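Local atomic coordinates of ribokinase (Thermotoga maritima, PDB entry 1VM7), a protein that probably catalyses the ATP- and magnesium-dependent phosphorylation of D-ribose at O-5, giving D-ribose 5-phosphate, as a homodimeric kinase of the PfkB family. Residues I25-K30 and T103-I108; I75-Y80 and Y96-L101. All blocks are in the same frame, centred on the assembly; numbering follows the deposited sequence.

Interaction 1 of 2, residues I25-K30 and T103-I108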
loop_
_atom_site.group_PDB
_atom_site.type_symbol
_atom_site.label_atom_id
_atom_site.label_comp_id
_atom_site.label_asym_id
_atom_site.label_seq_id
_atom_site.Cartn_x
_atom_site.Cartn_y
_atom_site.Cartn_z
ATOM N N ILE A 25 -7.911 -3.578 -5.021
ATOM C CA ILE A 25 -8.068 -2.701 -3.883
ATOM C C ILE A 25 -7.288 -1.460 -4.216
ATOM O O ILE A 25 -6.102 -1.568 -4.514
ATOM C CB ILE A 25 -7.392 -3.307 -2.640
ATOM C CG1 ILE A 25 -7.935 -4.710 -2.390
ATOM C CG2 ILE A 25 -7.608 -2.432 -1.422
ATOM C CD1 ILE A 25 -9.428 -4.767 -2.176
ATOM N N ASP A 26 -7.928 -0.291 -4.133
ATOM C CA ASP A 26 -7.206 0.974 -4.310
ATOM C C ASP A 26 -6.841 1.531 -2.949
ATOM O O ASP A 26 -7.725 1.850 -2.141
ATOM C CB ASP A 26 -8.050 1.967 -5.094
ATOM C CG ASP A 26 -8.185 1.577 -6.539
ATOM O OD1 ASP A 26 -7.236 1.017 -7.074
ATOM O OD2 ASP A 26 -9.218 1.860 -7.151
ATOM N N ILE A 27 -5.537 1.646 -2.712
ATOM C CA ILE A 27 -5.005 2.105 -1.435
ATOM C C ILE A 27 -4.524 3.534 -1.620
ATOM O O ILE A 27 -3.507 3.776 -2.282
ATOM C CB ILE A 27 -3.872 1.167 -0.898
ATOM C CG1 ILE A 27 -4.420 -0.247 -0.686
ATOM C CG2 ILE A 27 -3.284 1.688 0.409
ATOM C CD1 ILE A 27 -3.368 -1.303 -0.776
ATOM N N VAL A 28 -5.280 4.493 -1.056
ATOM C CA VAL A 28 -5.009 5.885 -1.322
ATOM C C VAL A 28 -4.243 6.422 -0.137
ATOM O O VAL A 28 -4.740 6.432 0.995
ATOM C CB VAL A 28 -6.297 6.702 -1.559
ATOM C CG1 VAL A 28 -5.961 8.176 -1.823
ATOM C CG2 VAL A 28 -7.074 6.113 -2.738
ATOM N N LEU A 29 -3.016 6.848 -0.400
ATOM C CA LEU A 29 -2.189 7.429 0.641
ATOM C C LEU A 29 -2.112 8.942 0.385
ATOM O O LEU A 29 -1.510 9.393 -0.566
ATOM C CB LEU A 29 -0.808 6.795 0.648
ATOM C CG LEU A 29 -0.877 5.278 0.787
ATOM C CD1 LEU A 29 0.350 4.641 0.223
ATOM C CD2 LEU A 29 -1.136 4.912 2.238
ATOM N N LYS A 30 -2.745 9.695 1.262
ATOM C CA LYS A 30 -2.776 11.139 1.224
ATOM C C LYS A 30 -1.509 11.672 1.898
ATOM O O LYS A 30 -1.251 11.363 3.064
ATOM C CB LYS A 30 -4.001 11.565 2.015
ATOM C CG LYS A 30 -4.520 12.912 1.757
ATOM C CD LYS A 30 -6.027 12.938 1.997
ATOM C CE LYS A 30 -6.811 12.481 0.744
ATOM N NZ LYS A 30 -6.739 11.028 0.446
ATOM N N THR A 103 -4.464 -10.425 -3.480
ATOM C CA THR A 103 -5.475 -9.760 -4.252
ATOM C C THR A 103 -4.795 -8.576 -4.922
ATOM O O THR A 103 -3.937 -7.960 -4.319
ATOM C CB THR A 103 -6.644 -9.257 -3.317
ATOM O OG1 THR A 103 -7.238 -10.366 -2.621
ATOM C CG2 THR A 103 -7.721 -8.516 -4.110
ATOM N N GLY A 104 -5.176 -8.250 -6.153
ATOM C CA GLY A 104 -4.590 -7.129 -6.882
ATOM C C GLY A 104 -4.820 -5.849 -6.087
ATOM O O GLY A 104 -5.879 -5.686 -5.395
ATOM N N ARG A 105 -3.825 -4.981 -6.131
ATOM C CA ARG A 105 -3.856 -3.724 -5.395
ATOM C C ARG A 105 -3.162 -2.600 -6.143
ATOM O O ARG A 105 -2.308 -2.840 -6.997
ATOM C CB ARG A 105 -3.325 -3.908 -3.990
ATOM C CG ARG A 105 -1.905 -4.323 -3.795
ATOM C CD ARG A 105 -1.775 -4.902 -2.404
ATOM N NE ARG A 105 -2.607 -6.085 -2.309
ATOM C CZ ARG A 105 -2.881 -6.786 -1.211
ATOM N NH1 ARG A 105 -2.380 -6.473 -0.024
ATOM N NH2 ARG A 105 -3.675 -7.837 -1.317
ATOM N N ALA A 106 -3.603 -1.394 -5.905
ATOM C CA ALA A 106 -2.971 -0.221 -6.498
ATOM C C ALA A 106 -2.669 0.719 -5.339
ATOM O O ALA A 106 -3.514 0.952 -4.451
ATOM C CB ALA A 106 -3.858 0.421 -7.512
ATOM N N PHE A 107 -1.442 1.211 -5.321
ATOM C CA PHE A 107 -0.976 2.116 -4.269
ATOM C C PHE A 107 -0.901 3.511 -4.854
ATOM O O PHE A 107 -0.041 3.793 -5.705
ATOM C CB PHE A 107 0.391 1.700 -3.787
ATOM C CG PHE A 107 0.418 0.325 -3.229
ATOM C CD1 PHE A 107 0.648 -0.769 -4.056
ATOM C CD2 PHE A 107 0.191 0.105 -1.889
ATOM C CE1 PHE A 107 0.681 -2.045 -3.532
ATOM C CE2 PHE A 107 0.247 -1.191 -1.364
ATOM C CZ PHE A 107 0.484 -2.250 -2.183
ATOM N N ILE A 108 -1.815 4.361 -4.401
ATOM C CA ILE A 108 -2.065 5.642 -5.021
ATOM C C ILE A 108 -1.605 6.716 -4.050
ATOM O O ILE A 108 -2.177 6.892 -2.977
ATOM C CB ILE A 108 -3.569 5.846 -5.362
ATOM C CG1 ILE A 108 -4.109 4.703 -6.228
ATOM C CG2 ILE A 108 -3.786 7.239 -6.042
ATOM C CD1 ILE A 108 -5.621 4.577 -6.250
#

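Interaction 2 of 2, residues I75-Y80 and Y96-L101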
loop_
_atom_site.group_PDB
_atom_site.type_symbol
_atom_site.label_atom_id
_atom_site.label_comp_id
_atom_site.label_asym_id
_atom_site.label_seq_id
_atom_site.Cartn_x
_atom_site.Cartn_y
_atom_site.Cartn_z
ATOM N N ILE A 75 -9.188 -13.370 -7.232
ATOM C CA ILE A 75 -8.801 -12.634 -6.047
ATOM C C ILE A 75 -7.970 -13.558 -5.196
ATOM O O ILE A 75 -7.823 -14.704 -5.525
ATOM C CB ILE A 75 -10.018 -12.092 -5.275
ATOM C CG1 ILE A 75 -10.946 -13.244 -4.823
ATOM C CG2 ILE A 75 -10.779 -11.098 -6.163
ATOM C CD1 ILE A 75 -12.217 -12.804 -4.293
ATOM N N GLY A 76 -7.406 -13.040 -4.119
ATOM C CA GLY A 76 -6.475 -13.797 -3.298
ATOM C C GLY A 76 -7.184 -14.549 -2.189
ATOM O O GLY A 76 -8.390 -14.816 -2.252
ATOM N N ASN A 77 -6.425 -14.892 -1.162
ATOM C CA ASN A 77 -6.992 -15.507 0.050
ATOM C C ASN A 77 -6.781 -14.625 1.271
ATOM O O ASN A 77 -6.767 -15.107 2.401
ATOM C CB ASN A 77 -6.424 -16.906 0.279
ATOM C CG ASN A 77 -7.132 -17.943 -0.544
ATOM O OD1 ASN A 77 -8.347 -18.122 -0.405
ATOM N ND2 ASN A 77 -6.385 -18.639 -1.422
ATOM N N ASP A 78 -6.665 -13.325 1.034
ATOM C CA ASP A 78 -6.279 -12.402 2.069
ATOM C C ASP A 78 -7.487 -11.603 2.580
ATOM O O ASP A 78 -8.626 -11.761 2.118
ATOM C CB ASP A 78 -5.151 -11.492 1.563
ATOM C CG ASP A 78 -5.409 -10.935 0.165
ATOM O OD1 ASP A 78 -6.596 -10.773 -0.244
ATOM O OD2 ASP A 78 -4.403 -10.635 -0.491
ATOM N N ASP A 79 -7.228 -10.762 3.566
ATOM C CA ASP A 79 -8.242 -9.915 4.138
ATOM C C ASP A 79 -8.946 -9.052 3.064
ATOM O O ASP A 79 -10.171 -8.875 3.101
ATOM C CB ASP A 79 -7.626 -9.078 5.275
ATOM C CG ASP A 79 -6.257 -8.494 4.903
ATOM O OD1 ASP A 79 -5.995 -8.258 3.679
ATOM O OD2 ASP A 79 -5.454 -8.278 5.840
ATOM N N TYR A 80 -8.200 -8.562 2.087
ATOM C CA TYR A 80 -8.822 -7.784 1.059
ATOM C C TYR A 80 -9.766 -8.648 0.225
ATOM O O TYR A 80 -10.861 -8.210 -0.143
ATOM C CB TYR A 80 -7.778 -7.048 0.214
ATOM C CG TYR A 80 -7.087 -5.869 0.938
ATOM C CD1 TYR A 80 -7.752 -5.099 1.895
ATOM C CD2 TYR A 80 -5.801 -5.473 0.597
ATOM C CE1 TYR A 80 -7.118 -4.008 2.562
ATOM C CE2 TYR A 80 -5.162 -4.378 1.254
ATOM C CZ TYR A 80 -5.834 -3.649 2.221
ATOM O OH TYR A 80 -5.193 -2.581 2.860
ATOM N N TYR A 96 -16.313 -15.443 -8.605
ATOM C CA TYR A 96 -14.934 -15.158 -8.241
ATOM C C TYR A 96 -14.178 -16.451 -7.951
ATOM O O TYR A 96 -14.758 -17.405 -7.476
ATOM C CB TYR A 96 -14.848 -14.257 -7.014
ATOM C CG TYR A 96 -15.600 -14.778 -5.813
ATOM C CD1 TYR A 96 -15.032 -15.700 -4.932
ATOM C CD2 TYR A 96 -16.887 -14.313 -5.552
ATOM C CE1 TYR A 96 -15.757 -16.152 -3.815
ATOM C CE2 TYR A 96 -17.600 -14.748 -4.484
ATOM C CZ TYR A 96 -17.055 -15.655 -3.628
ATOM O OH TYR A 96 -17.852 -16.016 -2.590
ATOM N N ILE A 97 -12.874 -16.416 -8.212
ATOM C CA ILE A 97 -11.957 -17.519 -8.017
ATOM C C ILE A 97 -10.849 -17.056 -7.088
ATOM O O ILE A 97 -10.234 -16.034 -7.351
ATOM C CB ILE A 97 -11.302 -17.911 -9.354
ATOM C CG1 ILE A 97 -12.332 -18.482 -10.322
ATOM C CG2 ILE A 97 -10.140 -18.926 -9.150
ATOM C CD1 ILE A 97 -11.803 -18.539 -11.757
ATOM N N ARG A 98 -10.581 -17.815 -6.030
ATOM C CA ARG A 98 -9.532 -17.462 -5.085
ATOM C C ARG A 98 -8.250 -18.155 -5.442
ATOM O O ARG A 98 -8.281 -19.312 -5.792
ATOM C CB ARG A 98 -9.942 -17.853 -3.674
ATOM C CG ARG A 98 -11.300 -17.290 -3.309
ATOM C CD ARG A 98 -11.580 -17.445 -1.853
ATOM N NE ARG A 98 -11.062 -16.315 -1.112
ATOM C CZ ARG A 98 -11.336 -16.077 0.163
ATOM N NH1 ARG A 98 -12.108 -16.919 0.869
ATOM N NH2 ARG A 98 -10.812 -15.007 0.735
ATOM N N VAL A 99 -7.132 -17.427 -5.401
ATOM C CA VAL A 99 -5.814 -17.987 -5.717
ATOM C C VAL A 99 -4.880 -17.586 -4.605
ATOM O O VAL A 99 -5.249 -16.764 -3.763
ATOM C CB VAL A 99 -5.288 -17.520 -7.104
ATOM C CG1 VAL A 99 -6.196 -18.053 -8.204
ATOM C CG2 VAL A 99 -5.193 -15.971 -7.215
ATOM N N SER A 100 -3.683 -18.153 -4.575
ATOM C CA SER A 100 -2.747 -17.893 -3.477
ATOM C C SER A 100 -1.908 -16.596 -3.613
ATOM O O SER A 100 -1.149 -16.248 -2.715
ATOM C CB SER A 100 -1.805 -19.085 -3.307
ATOM O OG SER A 100 -0.939 -19.122 -4.414
ATOM N N LEU A 101 -2.060 -15.851 -4.704
ATOM C CA LEU A 101 -1.365 -14.580 -4.819
ATOM C C LEU A 101 -2.148 -13.532 -4.020
ATOM O O LEU A 101 -3.328 -13.725 -3.739
ATOM C CB LEU A 101 -1.242 -14.163 -6.275
ATOM C CG LEU A 101 -0.260 -14.903 -7.200
ATOM C CD1 LEU A 101 -0.256 -14.197 -8.554
ATOM C CD2 LEU A 101 1.167 -14.927 -6.686
HETATM O O HOH W 1 -3.979 -14.292 -1.207
HETATM O O HOH W 2 -6.976 -20.600 -2.926
#

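Interaction 1 of 2, residues I25-K30 and T103-I108
Five backbone hydrogen bonds join the parallel strands 25-30 and 105-108, alternating in direction from Ile25 N to Gly104 O onward. The shortest runs from Leu29 N to Ile108 O, 2.7 Å, and the three from Ile27 N onward are nearly straight. At the other end Ile25 N sits above the carbonyl plane of Gly104, off a lone pair. On the face of Ile25, Ile27, Arg105 and Phe107, Ile27 CD1 lies 3.7 Å from Phe107 CE2; in register and with the same first torsion, the two side chains run alongside each other. On the other face the tip of Ile108, CD1, meets Asp26 CB at 3.7 Å, and Asp26 OD1 lies 3.5 Å from Ala106 CB. Arg105, bent at chi3 (63°), turns back so that NE and NH2 both grip Thr103 O, in the guanidinium plane; NH2 also pairs with Asp78. Phe107 of the second subunit packs on Ile27 and Leu29. In this four-stranded lid sheet of ribokinases the two faces thus separate mainly apolar dimer packing, on the Ile27 and Phe107 side, from the predicted sugar site, where Asp26, probably substrate-binding, holds its carboxylate beside apolar carbons.

Interaction 2 of 2, residues I75-Y80 and Y96-L101
Ile75 ends its strand with two backbone bonds to the neighbouring edge strand: its N donates to Ile97 O (2.9 Å), and its O accepts from Val99 N at 2.8 Å. Its CG1 occupies the crowded position between N and carbonyl carbon (chi1 60°), and CD1 approaches Tyr96 CB at 4.1 Å. Gly76 leaves the strand with its CA against two carbonyl oxygens, Val99 O and Leu101 O, each at 3.2 Å; the first is a CA-H...O contact. Gly76 O accepts a long bond from Arg98 NE, 3.3 Å, in the carbonyl plane. The segments belong to a beta-alpha-beta unit of the Rossmann-like PfkB core: strand 69-75, helix 79-90, then the parallel strand 93-98. Asn77 follows, its OD1 3.3 Å above one face of the Arg98 guanidinium, at poor angle for a bond, the two planes 46° apart. One water joins Asn77 N to Leu101 O; another accepts from Asn77 ND2 and donates weakly to Arg98 O. Arg98, bent at chi3, sends NH2 on to Ser81 and Asp82 in the helix's first turn. Asp78 N-caps that helix; its OD1 also hydrogen-bonds Thr103 OG1, and OD2 forms a salt bridge with Arg105. Asp79 OD2 accepts from Asp79 N of the second subunit.

Overall arrangement
Interaction 1 is the buried contact, lying within the four-stranded lid sheet; interaction 2 lies at the surface, where the nine-stranded sheet of the core domain gives way to the start of helix 79-90. Both include parallel pairing, but the first continues through four bridges with mostly apolar side chains, whereas the second has one bridge at the strand ends and then passes to polar groups and waters. In sequence, 75-80 and 96-101 are nested between the strands of interaction 1, and the chain runs from 96-101 almost directly into 103-108. Asp78 links the two contacts through Thr103 and Arg105, and Tyr80 packs on Ile25. Both also touch the second subunit.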